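Local coordinates for PILD processed protein (Shewanella oneidensis, PDB 4D40) that probably assembles, after processing by the prepilin peptidase PilD, into a type IV pilus, a thin surface fibre that is likely to serve in adhesion, at residues G4-F7 with D8-Y12; A19-R22 with H23-R26; L36-P40 with Y41-S45; R80-A83 with T84-S88. All blocks are in the same frame, centred on the assembly; numbering follows the deposited sequence.

Contact 1 touches contacts 3 and 4; contact 2 touches none of the others. Contacts 1 and 2 both lie on the long helix 2-27, with centres 22 Å apart: contact 1 is partly buried, with R5, R6 and Q10 bonded to surrounding loops, while contact 2 is a surface turn near the helix end, held mainly by backbone bonds and a serine hydroxyl. Contacts 3 and 4 are also surface contacts, one at each outer strand of the antiparallel sheet. In contact 3 asparagine and serine side chains bond to backbone amides; contact 4 depends on a tryptophan ring, a proline and a disulfide. Contact 1 reaches contact 3 through Y12 and R5, and contact 4 through Q10.

Contact 1. Residues G4-F7 with D8-Y12; sequences GRRF and DAQQY
The side-chain amide of Q10 lies at the edge of the F7 ring, near the ring plane, with OE1 of Q10 3.5 Å from CD1 of F7. The two side chains run side by side in the same direction, but ring and amide are turned 75° against each other. The nitrogen end of the same amide meets R6: NE2 of Q10 is 3.4 Å from CD of R6, and guanidinium and amide planes are 34° apart. R6 reaches this place with CG anti to its backbone N (chi1 -173°) and a chain that then bends twice, carrying its charge to a salt bridge with D67.

Beneath these groups runs ordinary alpha-helical bonding, as in D8 N to G4 O at 2.8 Å and Q10 N to R6 O at 3.0 Å. On a more exposed part of the helix a water donates to both G4 O and D8 OD1, 2.7 Å from each, so G4 O serves the D8 amide and the water together.

The Q10 amide is read from both ends by the C-terminal loop: NE2 donates to C86 O, and OE1 accepts from S88 N. R6 NH1 also donates to C86 O. An alanine in place of Q10 would be likely to leave S88 N without its acceptor and to open a gap beside the F7 ring edge. With a donor and an acceptor each matched, the amide has one favoured orientation, and this buried part of the pilin helix is joined to the C-terminal loop by directional polar bonds as well as by packing.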
loop_
_atom_site.group_PDB
_atom_site.type_symbol
_atom_site.label_atom_id
_atom_site.label_comp_id
_atom_site.label_asym_id
_atom_site.label_seq_id
_atom_site.Cartn_x
_atom_site.Cartn_y
_atom_site.Cartn_z
ATOM N N GLY A 4 6.050 -12.282 8.790
ATOM C CA GLY A 4 6.991 -11.177 8.829
ATOM C C GLY A 4 7.017 -10.399 7.526
ATOM O O GLY A 4 7.098 -9.168 7.520
ATOM N N ARG A 5 6.937 -11.120 6.412
ATOM C CA ARG A 5 6.971 -10.486 5.103
ATOM C C ARG A 5 5.688 -9.706 4.813
ATOM O O ARG A 5 5.722 -8.697 4.111
ATOM C CB ARG A 5 7.214 -11.532 4.017
ATOM C CG ARG A 5 8.610 -12.121 4.065
ATOM C CD ARG A 5 8.909 -12.904 2.815
ATOM N NE ARG A 5 8.084 -14.105 2.706
ATOM C CZ ARG A 5 8.493 -15.340 2.985
ATOM N NH1 ARG A 5 9.733 -15.573 3.402
ATOM N NH2 ARG A 5 7.653 -16.356 2.843
ATOM N N ARG A 6 4.565 -10.180 5.347
ATOM C CA ARG A 6 3.309 -9.440 5.265
ATOM C C ARG A 6 3.463 -8.109 5.993
ATOM O O ARG A 6 3.046 -7.062 5.500
ATOM C CB ARG A 6 2.151 -10.246 5.866
ATOM C CG ARG A 6 0.771 -9.606 5.662
ATOM C CD ARG A 6 -0.176 -9.925 6.813
ATOM N NE ARG A 6 -0.269 -11.353 7.069
ATOM C CZ ARG A 6 -0.665 -11.894 8.218
ATOM N NH1 ARG A 6 -1.022 -11.129 9.242
ATOM N NH2 ARG A 6 -0.706 -13.212 8.343
ATOM N N PHE A 7 4.078 -8.153 7.169
ATOM C CA PHE A 7 4.221 -6.948 7.975
ATOM C C PHE A 7 5.239 -6.001 7.336
ATOM O O PHE A 7 5.075 -4.777 7.397
ATOM C CB PHE A 7 4.620 -7.303 9.409
ATOM C CG PHE A 7 3.540 -8.020 10.192
ATOM C CD1 PHE A 7 2.195 -7.718 10.011
ATOM C CD2 PHE A 7 3.875 -8.991 11.119
ATOM C CE1 PHE A 7 1.214 -8.375 10.728
ATOM C CE2 PHE A 7 2.894 -9.654 11.843
ATOM C CZ PHE A 7 1.564 -9.342 11.650
ATOM N N ASP A 8 6.276 -6.562 6.715
ATOM C CA ASP A 8 7.225 -5.768 5.931
ATOM C C ASP A 8 6.510 -5.005 4.822
ATOM O O ASP A 8 6.776 -3.827 4.586
ATOM C CB ASP A 8 8.307 -6.652 5.305
ATOM C CG ASP A 8 9.331 -7.137 6.310
ATOM O OD1 ASP A 8 9.419 -6.568 7.422
ATOM O OD2 ASP A 8 10.057 -8.094 5.972
ATOM N N ALA A 9 5.616 -5.694 4.123
ATOM C CA ALA A 9 4.846 -5.073 3.052
ATOM C C ALA A 9 3.959 -3.961 3.597
ATOM O O ALA A 9 3.843 -2.891 2.995
ATOM C CB ALA A 9 4.010 -6.121 2.328
ATOM N N GLN A 10 3.343 -4.216 4.747
ATOM C CA GLN A 10 2.508 -3.215 5.398
ATOM C C GLN A 10 3.321 -1.972 5.730
ATOM O O GLN A 10 2.872 -0.849 5.499
ATOM C CB GLN A 10 1.871 -3.786 6.666
ATOM C CG GLN A 10 0.736 -4.753 6.383
ATOM C CD GLN A 10 0.220 -5.464 7.614
ATOM O OE1 GLN A 10 0.410 -5.013 8.747
ATOM N NE2 GLN A 10 -0.445 -6.595 7.397
ATOM N N GLN A 11 4.521 -2.175 6.258
ATOM C CA GLN A 11 5.381 -1.058 6.630
ATOM C C GLN A 11 5.731 -0.218 5.414
ATOM O O GLN A 11 5.844 0.999 5.508
ATOM C CB GLN A 11 6.654 -1.562 7.302
ATOM C CG GLN A 11 6.441 -2.073 8.712
ATOM C CD GLN A 11 7.714 -2.631 9.321
ATOM O OE1 GLN A 11 8.206 -3.680 8.907
ATOM N NE2 GLN A 11 8.257 -1.924 10.304
ATOM N N TYR A 12 5.874 -0.873 4.266
ATOM C CA TYR A 12 6.256 -0.179 3.044
ATOM C C TYR A 12 5.078 0.594 2.481
ATOM O O TYR A 12 5.258 1.680 1.932
ATOM C CB TYR A 12 6.785 -1.168 2.010
ATOM C CG TYR A 12 7.278 -0.523 0.737
ATOM C CD1 TYR A 12 8.301 0.406 0.763
ATOM C CD2 TYR A 12 6.734 -0.861 -0.495
ATOM C CE1 TYR A 12 8.763 0.994 -0.394
ATOM C CE2 TYR A 12 7.194 -0.278 -1.659
ATOM C CZ TYR A 12 8.211 0.648 -1.602
ATOM O OH TYR A 12 8.680 1.231 -2.756
HETATM O O HOH W 1 8.359 -7.867 9.502
#

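Contact 2. Residues A19-R22 with H23-R26; sequences ALER and HYSR
E21 and S25 make the one side-chain hydrogen bond between these neighbouring turns: OG of S25 donates to the carbonyl O of E21 at 2.7 Å. The same oxygen also receives S25 N at 2.9 Å, and the two donors arrive from opposite faces of the carbonyl plane. With OG beside its own backbone N (chi1 -62°), the hydroxyl is turned back down the helix toward that acceptor.

The remaining hydrogen bonds belong to the backbone. Y24 N to L20 O has an ordinary length of 2.9 Å, whereas R26 N to R22 O stretches to 3.3 Å.

Packing is looser. The carboxylate of E21 lies alongside Y24, its OE1 4.1 Å from CB of Y24, while OE2 is hydrogen-bonded to the hydroxyl of Y30. The R26 guanidinium, poorly ordered, is modelled folded back with one face over R22 O. It carries the same charge as R22, and NE of R22 is 5.4 Å from NH1 of R26.

L20 turns to the sheet, packing on F55 and L57, and H23 ND1 is hydrogen-bonded to the carbonyl oxygen of L29, just past the helix. A serine hydroxyl bonded to the carbonyl four residues earlier is a familiar feature of alpha-helices, here in the last turns of the long N-terminal helix of the type IV pilin fold.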
loop_
_atom_site.group_PDB
_atom_site.type_symbol
_atom_site.label_atom_id
_atom_site.label_comp_id
_atom_site.label_asym_id
_atom_site.label_seq_id
_atom_site.Cartn_x
_atom_site.Cartn_y
_atom_site.Cartn_z
ATOM N N ALA A 19 4.723 9.480 2.131
ATOM C CA ALA A 19 5.314 10.264 1.058
ATOM C C ALA A 19 4.221 10.921 0.208
ATOM O O ALA A 19 4.368 12.066 -0.226
ATOM C CB ALA A 19 6.209 9.392 0.200
ATOM N N LEU A 20 3.133 10.196 -0.027
ATOM C CA LEU A 20 2.015 10.735 -0.794
ATOM C C LEU A 20 1.393 11.939 -0.088
ATOM O O LEU A 20 0.998 12.892 -0.753
ATOM C CB LEU A 20 0.962 9.655 -1.041
ATOM C CG LEU A 20 1.391 8.558 -2.026
ATOM C CD1 LEU A 20 0.456 7.368 -1.930
ATOM C CD2 LEU A 20 1.437 9.093 -3.457
ATOM N N GLU A 21 1.324 11.910 1.243
ATOM C CA GLU A 21 0.763 13.042 1.991
ATOM C C GLU A 21 1.663 14.274 1.910
ATOM O O GLU A 21 1.181 15.401 1.971
ATOM C CB GLU A 21 0.539 12.690 3.465
ATOM C CG GLU A 21 -0.764 11.988 3.843
ATOM C CD GLU A 21 -1.975 12.391 3.017
ATOM O OE1 GLU A 21 -2.405 13.565 3.055
ATOM O OE2 GLU A 21 -2.519 11.508 2.343
ATOM N N ARG A 22 2.972 14.066 1.786
ATOM C CA ARG A 22 3.888 15.190 1.650
ATOM C C ARG A 22 3.670 15.858 0.301
ATOM O O ARG A 22 3.693 17.084 0.190
ATOM C CB ARG A 22 5.342 14.737 1.808
ATOM C CG ARG A 22 5.745 14.491 3.246
ATOM C CD ARG A 22 7.258 14.385 3.399
ATOM N NE ARG A 22 7.770 13.153 2.807
ATOM C CZ ARG A 22 7.753 11.966 3.407
ATOM N NH1 ARG A 22 7.241 11.831 4.626
ATOM N NH2 ARG A 22 8.240 10.905 2.782
ATOM N N HIS A 23 3.438 15.044 -0.723
ATOM C CA HIS A 23 3.125 15.579 -2.040
ATOM C C HIS A 23 1.798 16.326 -1.994
ATOM O O HIS A 23 1.683 17.432 -2.517
ATOM C CB HIS A 23 3.061 14.465 -3.081
ATOM C CG HIS A 23 2.917 14.969 -4.481
ATOM N ND1 HIS A 23 1.700 15.316 -5.025
ATOM C CD2 HIS A 23 3.839 15.198 -5.447
ATOM C CE1 HIS A 23 1.875 15.727 -6.268
ATOM N NE2 HIS A 23 3.165 15.669 -6.546
ATOM N N TYR A 24 0.809 15.710 -1.351
ATOM C CA TYR A 24 -0.518 16.300 -1.220
ATOM C C TYR A 24 -0.445 17.644 -0.501
ATOM O O TYR A 24 -1.136 18.599 -0.872
ATOM C CB TYR A 24 -1.458 15.345 -0.471
ATOM C CG TYR A 24 -2.915 15.761 -0.491
ATOM C CD1 TYR A 24 -3.416 16.672 0.432
ATOM C CD2 TYR A 24 -3.787 15.237 -1.429
ATOM C CE1 TYR A 24 -4.752 17.051 0.411
ATOM C CE2 TYR A 24 -5.119 15.609 -1.457
ATOM C CZ TYR A 24 -5.596 16.508 -0.538
ATOM O OH TYR A 24 -6.927 16.873 -0.570
ATOM N N SER A 25 0.403 17.728 0.518
ATOM C CA SER A 25 0.492 18.941 1.322
ATOM C C SER A 25 1.065 20.116 0.530
ATOM O O SER A 25 0.686 21.264 0.760
ATOM C CB SER A 25 1.341 18.694 2.575
ATOM O OG SER A 25 0.758 17.700 3.403
ATOM N N ARG A 26 1.974 19.833 -0.399
ATOM C CA ARG A 26 2.573 20.882 -1.223
ATOM C C ARG A 26 1.665 21.291 -2.382
ATOM O O ARG A 26 1.625 22.461 -2.765
ATOM C CB ARG A 26 3.924 20.429 -1.786
ATOM C CG ARG A 26 5.000 20.161 -0.745
ATOM C CD ARG A 26 6.346 19.872 -1.407
ATOM N NE ARG A 26 6.315 18.670 -2.243
ATOM C CZ ARG A 26 6.751 17.468 -1.870
ATOM N NH1 ARG A 26 7.267 17.273 -0.663
ATOM N NH2 ARG A 26 6.673 16.449 -2.716
#

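Contact 3. Residues L36-P40 with Y41-S45; sequences LANSP and YYSFS
L36-P40 and Y41-S45 run nearly antiparallel, their end-to-end directions 157° apart, and the chain reverses through a turn at P40-Y41 with type I torsions, S39 N bonding Y42 O at 3.0 Å across its base. The hydroxyl of S39 fills the inside of this bend. Its OG accepts from Y41 N at 3.0 Å, which makes an ST turn, and from Y42 N, also at 3.0 Å, in place of S39 O. The position of OG between backbone N and carbonyl carbon (chi1 76°) points it at both amides. S39 O instead accepts a hydrogen bond from a water, which also bonds S43 OG.

Further along, N38 stands in for a strand partner. Its OD1 receives F44 N at 2.8 Å in an almost straight bond, 172° at the hydrogen, although the donor lies above the amide's carbonyl plane. ND2 of N38 donates to a second water, 2.8 Å away, which is also in hydrogen-bonding contact with F44 O. Side-chain and water bonds, with one backbone bond at the turn, line the outer side of strand 42-48, an outermost strand of the pilin's antiparallel sheet; its other side pairs with strand 55-61.

Apolar contacts accompany this. L36 CD1 lies 4.0 Å from F44 CB and 3.6 Å from S45 C. A37 O comes obliquely to the F44 ring, 3.2 Å from F44 CD2. P40 CB lies over one face of the Y41 ring, which also has a cation-pi contact with R5. The hydroxyl of Y42 is hydrogen-bonded to Q65, and its side chain packs on R6 and A9 of the helix.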
loop_
_atom_site.group_PDB
_atom_site.type_symbol
_atom_site.label_atom_id
_atom_site.label_comp_id
_atom_site.label_asym_id
_atom_site.label_seq_id
_atom_site.Cartn_x
_atom_site.Cartn_y
_atom_site.Cartn_z
ATOM N N LEU A 36 7.431 2.459 -7.010
ATOM C CA LEU A 36 7.404 1.496 -5.920
ATOM C C LEU A 36 8.280 0.314 -6.280
ATOM O O LEU A 36 8.380 -0.054 -7.448
ATOM C CB LEU A 36 5.978 1.031 -5.637
ATOM C CG LEU A 36 4.981 2.117 -5.230
ATOM C CD1 LEU A 36 3.569 1.567 -5.287
ATOM C CD2 LEU A 36 5.307 2.630 -3.841
ATOM N N ALA A 37 8.916 -0.267 -5.270
ATOM C CA ALA A 37 9.839 -1.382 -5.475
ATOM C C ALA A 37 9.182 -2.706 -5.127
ATOM O O ALA A 37 8.770 -2.913 -3.990
ATOM C CB ALA A 37 11.084 -1.186 -4.641
ATOM N N ASN A 38 9.099 -3.606 -6.102
ATOM C CA ASN A 38 8.585 -4.948 -5.852
ATOM C C ASN A 38 9.629 -5.868 -5.233
ATOM O O ASN A 38 10.832 -5.603 -5.293
ATOM C CB ASN A 38 8.067 -5.579 -7.144
ATOM C CG ASN A 38 6.830 -4.897 -7.663
ATOM O OD1 ASN A 38 6.185 -4.143 -6.945
ATOM N ND2 ASN A 38 6.483 -5.168 -8.916
ATOM N N SER A 39 9.143 -6.948 -4.633
ATOM C CA SER A 39 9.984 -7.986 -4.051
ATOM C C SER A 39 9.570 -9.320 -4.639
ATOM O O SER A 39 8.588 -9.397 -5.362
ATOM C CB SER A 39 9.836 -8.018 -2.532
ATOM O OG SER A 39 8.606 -8.628 -2.172
ATOM N N PRO A 40 10.304 -10.386 -4.317
ATOM C CA PRO A 40 9.866 -11.709 -4.768
ATOM C C PRO A 40 8.521 -12.135 -4.174
ATOM O O PRO A 40 7.924 -13.099 -4.665
ATOM C CB PRO A 40 10.984 -12.631 -4.280
ATOM C CG PRO A 40 12.176 -11.744 -4.146
ATOM C CD PRO A 40 11.640 -10.427 -3.697
ATOM N N TYR A 41 8.056 -11.413 -3.157
ATOM C CA TYR A 41 6.891 -11.820 -2.376
ATOM C C TYR A 41 5.661 -10.942 -2.573
ATOM O O TYR A 41 4.535 -11.421 -2.411
ATOM C CB TYR A 41 7.254 -11.837 -0.896
ATOM C CG TYR A 41 8.402 -12.763 -0.590
ATOM C CD1 TYR A 41 8.201 -14.129 -0.520
ATOM C CD2 TYR A 41 9.678 -12.270 -0.372
ATOM C CE1 TYR A 41 9.239 -14.989 -0.240
ATOM C CE2 TYR A 41 10.730 -13.126 -0.091
ATOM C CZ TYR A 41 10.499 -14.482 -0.026
ATOM O OH TYR A 41 11.524 -15.349 0.258
ATOM N N TYR A 42 5.869 -9.678 -2.923
ATOM C CA TYR A 42 4.762 -8.758 -3.159
ATOM C C TYR A 42 5.012 -7.852 -4.351
ATOM O O TYR A 42 6.142 -7.422 -4.601
ATOM C CB TYR A 42 4.489 -7.875 -1.928
ATOM C CG TYR A 42 3.813 -8.595 -0.783
ATOM C CD1 TYR A 42 2.429 -8.673 -0.706
ATOM C CD2 TYR A 42 4.558 -9.182 0.223
ATOM C CE1 TYR A 42 1.807 -9.340 0.335
ATOM C CE2 TYR A 42 3.952 -9.852 1.266
ATOM C CZ TYR A 42 2.577 -9.922 1.321
ATOM O OH TYR A 42 1.976 -10.585 2.361
ATOM N N SER A 43 3.931 -7.560 -5.064
ATOM C CA SER A 43 3.928 -6.572 -6.129
ATOM C C SER A 43 3.126 -5.381 -5.646
ATOM O O SER A 43 1.976 -5.535 -5.244
ATOM C CB SER A 43 3.328 -7.155 -7.406
ATOM O OG SER A 43 4.062 -8.286 -7.821
ATOM N N PHE A 44 3.742 -4.202 -5.674
ATOM C CA PHE A 44 3.106 -2.995 -5.142
ATOM C C PHE A 44 2.582 -2.093 -6.255
ATOM O O PHE A 44 3.216 -1.958 -7.305
ATOM C CB PHE A 44 4.092 -2.217 -4.275
ATOM C CG PHE A 44 4.587 -2.983 -3.086
ATOM C CD1 PHE A 44 3.895 -2.956 -1.885
ATOM C CD2 PHE A 44 5.747 -3.736 -3.166
ATOM C CE1 PHE A 44 4.356 -3.662 -0.786
ATOM C CE2 PHE A 44 6.210 -4.436 -2.074
ATOM C CZ PHE A 44 5.508 -4.403 -0.882
ATOM N N SER A 45 1.425 -1.478 -6.021
ATOM C CA SER A 45 0.840 -0.569 -6.992
ATOM C C SER A 45 0.246 0.654 -6.309
ATOM O O SER A 45 -0.178 0.588 -5.158
ATOM C CB SER A 45 -0.243 -1.280 -7.815
ATOM O OG SER A 45 -1.326 -1.707 -6.995
HETATM O O HOH W 2 4.017 -3.786 -9.051
HETATM O O HOH W 3 6.728 -8.970 -7.389
#

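Contact 4. Residues R80-A83 with T84-S88; sequences RVPA and TNCWS
R80 lies over a face of the W87 indole, its CB 3.5 Å from the centroid of the five-membered ring and only 5° off the ring normal, a CH-pi contact. The arginine chain continues across the six-membered ring, with CG 3.7 Å from CD2 of W87 and NE 3.8 Å from CE3. At the indole edge, NE1 of W87 donates to V81 O at 2.9 Å. The acceptor lies in the ring plane, but the donor sits 74° out of the V81 carbonyl plane, well away from the usual lone-pair direction. P82 O is at the same edge, 3.5 Å from CD1 of W87.

Also at the ring edge, in its plane, a water joins the two arms of the loop, donating to P82 O at 2.9 Å and accepting from W87 N at 2.8 Å. CG of P82 packs on SG of C86, 3.7 Å away, where the cis peptide before P82 bends the chain. W87 has CG anti to its carbonyl carbon (chi1 -84°), which swings the indole back over strand 80-81.

Farther out, R80 is held by a hydrogen bond from NH1 to G78 O and a salt bridge from NE to the C-terminal carboxylate of H89. A leucine in place of W87, with no N-H and no flat face, would probably leave V81 O without its mate and the R80 chain free to shift. W87 closes the loop on strand 80-81 with an N-H at its edge and a pi face to an aliphatic chain, while the disulfide of C86, of the kind that delimits the D-region of type IV pilins, ties the loop covalently to C69.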
loop_
_atom_site.group_PDB
_atom_site.type_symbol
_atom_site.label_atom_id
_atom_site.label_comp_id
_atom_site.label_asym_id
_atom_site.label_seq_id
_atom_site.Cartn_x
_atom_site.Cartn_y
_atom_site.Cartn_z
ATOM N N ARG A 80 -7.391 0.315 6.047
ATOM C CA ARG A 80 -6.533 -0.831 5.780
ATOM C C ARG A 80 -7.372 -2.079 5.539
ATOM O O ARG A 80 -8.315 -2.359 6.279
ATOM C CB ARG A 80 -5.568 -1.037 6.944
ATOM C CG ARG A 80 -4.538 0.080 7.072
ATOM C CD ARG A 80 -4.293 0.453 8.528
ATOM N NE ARG A 80 -2.979 1.066 8.745
ATOM C CZ ARG A 80 -2.674 2.333 8.474
ATOM N NH1 ARG A 80 -3.578 3.154 7.950
ATOM N NH2 ARG A 80 -1.452 2.781 8.727
ATOM N N VAL A 81 -7.024 -2.810 4.486
ATOM C CA VAL A 81 -7.748 -4.008 4.080
ATOM C C VAL A 81 -6.765 -5.168 3.983
ATOM O O VAL A 81 -5.660 -4.978 3.482
ATOM C CB VAL A 81 -8.447 -3.804 2.724
ATOM C CG1 VAL A 81 -9.116 -5.090 2.236
ATOM C CG2 VAL A 81 -9.465 -2.680 2.822
ATOM N N PRO A 82 -7.158 -6.372 4.448
ATOM C CA PRO A 82 -8.391 -6.742 5.156
ATOM C C PRO A 82 -8.587 -5.971 6.461
ATOM O O PRO A 82 -7.617 -5.711 7.168
ATOM C CB PRO A 82 -8.205 -8.238 5.435
ATOM C CG PRO A 82 -7.256 -8.707 4.398
ATOM C CD PRO A 82 -6.334 -7.554 4.129
ATOM N N ALA A 83 -9.833 -5.610 6.759
ATOM C CA ALA A 83 -10.141 -4.731 7.885
ATOM C C ALA A 83 -9.823 -5.364 9.238
ATOM O O ALA A 83 -9.526 -4.656 10.202
ATOM C CB ALA A 83 -11.610 -4.321 7.837
ATOM N N THR A 84 -9.893 -6.689 9.310
ATOM C CA THR A 84 -9.657 -7.394 10.564
ATOM C C THR A 84 -8.657 -8.529 10.347
ATOM O O THR A 84 -8.437 -8.961 9.212
ATOM C CB THR A 84 -10.983 -7.945 11.160
ATOM O OG1 THR A 84 -11.592 -8.860 10.241
ATOM C CG2 THR A 84 -11.964 -6.807 11.451
ATOM N N ASN A 85 -8.018 -8.953 11.437
ATOM C CA ASN A 85 -7.155 -10.141 11.467
ATOM C C ASN A 85 -5.797 -10.042 10.759
ATOM O O ASN A 85 -5.040 -11.009 10.788
ATOM C CB ASN A 85 -7.895 -11.344 10.865
ATOM C CG ASN A 85 -9.266 -11.559 11.471
ATOM O OD1 ASN A 85 -9.470 -11.368 12.672
ATOM N ND2 ASN A 85 -10.216 -11.973 10.642
ATOM N N CYS A 86 -5.466 -8.912 10.140
ATOM C CA CYS A 86 -4.316 -8.891 9.223
ATOM C C CYS A 86 -3.277 -7.811 9.456
ATOM O O CYS A 86 -2.075 -8.082 9.398
ATOM C CB CYS A 86 -4.828 -8.779 7.795
ATOM S SG CYS A 86 -5.550 -10.332 7.242
ATOM N N TRP A 87 -3.737 -6.592 9.706
ATOM C CA TRP A 87 -2.849 -5.438 9.810
ATOM C C TRP A 87 -2.328 -5.220 11.230
ATOM O O TRP A 87 -3.063 -5.371 12.205
ATOM C CB TRP A 87 -3.578 -4.187 9.322
ATOM C CG TRP A 87 -3.523 -4.001 7.834
ATOM C CD1 TRP A 87 -4.316 -4.606 6.898
ATOM C CD2 TRP A 87 -2.637 -3.137 7.110
ATOM N NE1 TRP A 87 -3.973 -4.174 5.637
ATOM C CE2 TRP A 87 -2.947 -3.273 5.740
ATOM C CE3 TRP A 87 -1.613 -2.264 7.487
ATOM C CZ2 TRP A 87 -2.267 -2.570 4.750
ATOM C CZ3 TRP A 87 -0.935 -1.571 6.502
ATOM C CH2 TRP A 87 -1.266 -1.722 5.151
ATOM N N SER A 88 -1.050 -4.863 11.324
ATOM C CA SER A 88 -0.407 -4.556 12.597
ATOM C C SER A 88 0.372 -3.249 12.503
ATOM O O SER A 88 1.204 -2.952 13.364
ATOM C CB SER A 88 0.522 -5.701 13.013
ATOM O OG SER A 88 -0.227 -6.831 13.417
HETATM O O HOH W 4 -6.492 -6.139 9.826
#